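Local coordinates for RNA-binding protein Smaug (Drosophila melanogaster, PDB 1OXJ) that binds RNA, with recognition through its SAM domain, which is joined in this fragment to a helical PHAT domain, at residues G11-S16 with V94-K99. Numbering follows the deposited sequence.
Sequences GLWLKS and VLTPMK
Trp13, on helix 10-16, comes closest to the irregular segment 94-99 at Leu95, their CA atoms 5.4 Å apart, and side chains of this first helix of the SAM region meet both backbone and side-chain atoms of the PHAT loop. A chi1 of -179° puts CG of Trp13 anti to its backbone N, on the side of the loop. Pro97 CD sits over one face of the indole, 3.9 Å from the centroid of the Trp13 five-membered ring and 19° off the normal, a CH-pi contact. Thr96 CA makes a second, more slanted one above the same five-membered ring, while its methyl CG2 comes within 3.5 Å of Trp13 NE1. Nearer the backbone, Trp13 CB rests against Leu95 O at 3.3 Å. One residue earlier on the helix, Leu12 and Leu95 cross obliquely: Leu12 CD1 butts against the forked end of Leu95, 3.3 Å from each of Leu95 CD1 and CD2, closer than carbons usually pack. Ser16 CB touches Leu95 CD1 at 3.8 Å. An alanine in place of Trp13 would probably leave Pro97 CD and Thr96 without their aromatic partner and open a gap between the two domains. Helix 49-77 packs on Trp13 through Ile59 and Leu62, and its Arg65 hydrogen-bonds Thr96 OG1 and Pro97 O; Thr96 OG1 also bonds Ile93 O. On the PHAT side, Arg148 of helix 136-150 touches Leu95.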
ATOM      1  N   GLY A  11       1.004  13.084   2.626  1.00 34.40           N
ATOM      2  CA  GLY A  11       2.271  13.558   3.159  1.00 33.98           C
ATOM      3  C   GLY A  11       3.260  12.454   3.485  1.00 33.00           C
ATOM      4  O   GLY A  11       4.438  12.524   3.117  1.00 35.61           O
ATOM      5  N   LEU A  12       2.790  11.430   4.183  1.00 34.47           N
ATOM      6  CA  LEU A  12       3.657  10.321   4.559  1.00 34.93           C
ATOM      7  C   LEU A  12       4.158   9.601   3.309  1.00 34.38           C
ATOM      8  O   LEU A  12       5.315   9.182   3.239  1.00 33.75           O
ATOM      9  CB  LEU A  12       2.903   9.352   5.475  1.00 38.72           C
ATOM     10  CG  LEU A  12       3.665   8.151   6.066  1.00 43.38           C
ATOM     11  CD1 LEU A  12       3.907   7.112   4.995  1.00 46.95           C
ATOM     12  CD2 LEU A  12       4.997   8.609   6.669  1.00 46.41           C
ATOM     13  N   TRP A  13       3.286   9.463   2.315  1.00 33.10           N
ATOM     14  CA  TRP A  13       3.667   8.795   1.075  1.00 29.97           C
ATOM     15  C   TRP A  13       4.788   9.576   0.393  1.00 29.99           C
ATOM     16  O   TRP A  13       5.811   9.009   0.019  1.00 30.66           O
ATOM     17  CB  TRP A  13       2.453   8.683   0.138  1.00 30.10           C
ATOM     18  CG  TRP A  13       2.755   7.990  -1.171  1.00 32.16           C
ATOM     19  CD1 TRP A  13       3.260   6.730  -1.336  1.00 33.67           C
ATOM     20  CD2 TRP A  13       2.510   8.500  -2.489  1.00 34.99           C
ATOM     21  NE1 TRP A  13       3.339   6.420  -2.681  1.00 35.65           N
ATOM     22  CE2 TRP A  13       2.885   7.489  -3.408  1.00 36.34           C
ATOM     23  CE3 TRP A  13       2.006   9.712  -2.985  1.00 35.73           C
ATOM     24  CZ2 TRP A  13       2.770   7.655  -4.796  1.00 36.63           C
ATOM     25  CZ3 TRP A  13       1.894   9.877  -4.366  1.00 36.53           C
ATOM     26  CH2 TRP A  13       2.275   8.849  -5.252  1.00 36.49           C
ATOM     27  N   LEU A  14       4.597  10.881   0.228  1.00 29.61           N
ATOM     28  CA  LEU A  14       5.620  11.705  -0.408  1.00 30.94           C
ATOM     29  C   LEU A  14       6.952  11.627   0.343  1.00 31.83           C
ATOM     30  O   LEU A  14       8.020  11.568  -0.272  1.00 31.00           O
ATOM     31  CB  LEU A  14       5.164  13.158  -0.482  1.00 30.56           C
ATOM     32  CG  LEU A  14       3.984  13.446  -1.409  1.00 30.45           C
ATOM     33  CD1 LEU A  14       3.641  14.937  -1.334  1.00 32.03           C
ATOM     34  CD2 LEU A  14       4.347  13.060  -2.829  1.00 28.73           C
ATOM     35  N   LYS A  15       6.884  11.664   1.668  1.00 32.55           N
ATOM     36  CA  LYS A  15       8.086  11.571   2.489  1.00 36.61           C
ATOM     37  C   LYS A  15       8.818  10.259   2.198  1.00 38.08           C
ATOM     38  O   LYS A  15      10.054  10.199   2.226  1.00 38.55           O
ATOM     39  CB  LYS A  15       7.717  11.640   3.978  1.00 39.27           C
ATOM     40  CG  LYS A  15       7.363  13.042   4.468  1.00 43.06           C
ATOM     41  CD  LYS A  15       6.848  13.028   5.899  1.00 46.76           C
ATOM     42  CE  LYS A  15       6.638  14.440   6.434  1.00 49.09           C
ATOM     43  NZ  LYS A  15       6.057  14.426   7.812  1.00 50.90           N
ATOM     44  N   SER A  16       8.056   9.209   1.896  1.00 37.97           N
ATOM     45  CA  SER A  16       8.652   7.906   1.621  1.00 37.69           C
ATOM     46  C   SER A  16       9.370   7.849   0.276  1.00 39.10           C
ATOM     47  O   SER A  16      10.209   6.974   0.051  1.00 39.25           O
ATOM     48  CB  SER A  16       7.582   6.804   1.686  1.00 37.69           C
ATOM     49  OG  SER A  16       6.825   6.728   0.490  1.00 36.90           O
ATOM     50  N   VAL A  94       1.708  -0.178   1.133  1.00 28.23           N
ATOM     51  CA  VAL A  94       1.138   0.181   2.430  1.00 29.18           C
ATOM     52  C   VAL A  94       1.040   1.677   2.753  1.00 30.32           C
ATOM     53  O   VAL A  94       0.101   2.105   3.436  1.00 30.63           O
ATOM     54  CB  VAL A  94       1.884  -0.542   3.567  1.00 28.80           C
ATOM     55  CG1 VAL A  94       3.300   0.020   3.716  1.00 28.61           C
ATOM     56  CG2 VAL A  94       1.074  -0.446   4.856  1.00 32.53           C
ATOM     57  N   LEU A  95       1.973   2.473   2.243  1.00 30.73           N
ATOM     58  CA  LEU A  95       1.960   3.916   2.506  1.00 30.86           C
ATOM     59  C   LEU A  95       1.274   4.743   1.428  1.00 31.66           C
ATOM     60  O   LEU A  95       1.139   5.962   1.574  1.00 31.36           O
ATOM     61  CB  LEU A  95       3.386   4.440   2.681  1.00 32.87           C
ATOM     62  CG  LEU A  95       4.219   3.770   3.774  1.00 32.63           C
ATOM     63  CD1 LEU A  95       5.568   4.466   3.882  1.00 34.34           C
ATOM     64  CD2 LEU A  95       3.478   3.823   5.101  1.00 35.18           C
ATOM     65  N   THR A  96       0.855   4.100   0.342  1.00 30.33           N
ATOM     66  CA  THR A  96       0.191   4.826  -0.746  1.00 30.69           C
ATOM     67  C   THR A  96      -1.222   5.277  -0.389  1.00 29.61           C
ATOM     68  O   THR A  96      -1.891   4.659   0.437  1.00 30.70           O
ATOM     69  CB  THR A  96       0.099   3.963  -2.029  1.00 28.56           C
ATOM     70  OG1 THR A  96      -0.760   2.839  -1.792  1.00 28.97           O
ATOM     71  CG2 THR A  96       1.474   3.468  -2.434  1.00 28.13           C
ATOM     72  N   PRO A  97      -1.698   6.365  -1.023  1.00 28.70           N
ATOM     73  CA  PRO A  97      -3.040   6.899  -0.777  1.00 29.50           C
ATOM     74  C   PRO A  97      -4.093   5.875  -1.168  1.00 29.21           C
ATOM     75  O   PRO A  97      -4.124   5.406  -2.311  1.00 29.55           O
ATOM     76  CB  PRO A  97      -3.097   8.140  -1.670  1.00 29.43           C
ATOM     77  CG  PRO A  97      -1.656   8.559  -1.782  1.00 29.70           C
ATOM     78  CD  PRO A  97      -0.935   7.242  -1.930  1.00 30.14           C
ATOM     79  N   MET A  98      -4.941   5.515  -0.211  1.00 29.51           N
ATOM     80  CA  MET A  98      -5.999   4.548  -0.445  1.00 29.29           C
ATOM     81  C   MET A  98      -7.335   5.093   0.028  1.00 30.44           C
ATOM     82  O   MET A  98      -7.445   5.649   1.118  1.00 29.10           O
ATOM     83  CB  MET A  98      -5.716   3.233   0.296  1.00 29.53           C
ATOM     84  CG  MET A  98      -4.504   2.448  -0.198  1.00 31.79           C
ATOM     85  SD  MET A  98      -4.369   0.803   0.640  1.00 26.44           S
ATOM     86  CE  MET A  98      -2.688   0.871   1.272  1.00 32.17           C
ATOM     87  N   LYS A  99      -8.351   4.927  -0.803  1.00 28.72           N
ATOM     88  CA  LYS A  99      -9.688   5.373  -0.456  1.00 30.97           C
ATOM     89  C   LYS A  99     -10.261   4.415   0.574  1.00 32.09           C
ATOM     90  O   LYS A  99      -9.769   3.299   0.740  1.00 30.35           O
ATOM     91  CB  LYS A  99     -10.585   5.367  -1.691  1.00 32.03           C
ATOM     92  CG  LYS A  99     -10.108   6.271  -2.817  1.00 35.06           C
ATOM     93  CD  LYS A  99     -11.138   6.355  -3.933  1.00 40.49           C
ATOM     94  CE  LYS A  99     -12.313   7.234  -3.535  1.00 42.99           C
ATOM     95  NZ  LYS A  99     -13.248   7.456  -4.676  1.00 45.16           N
TER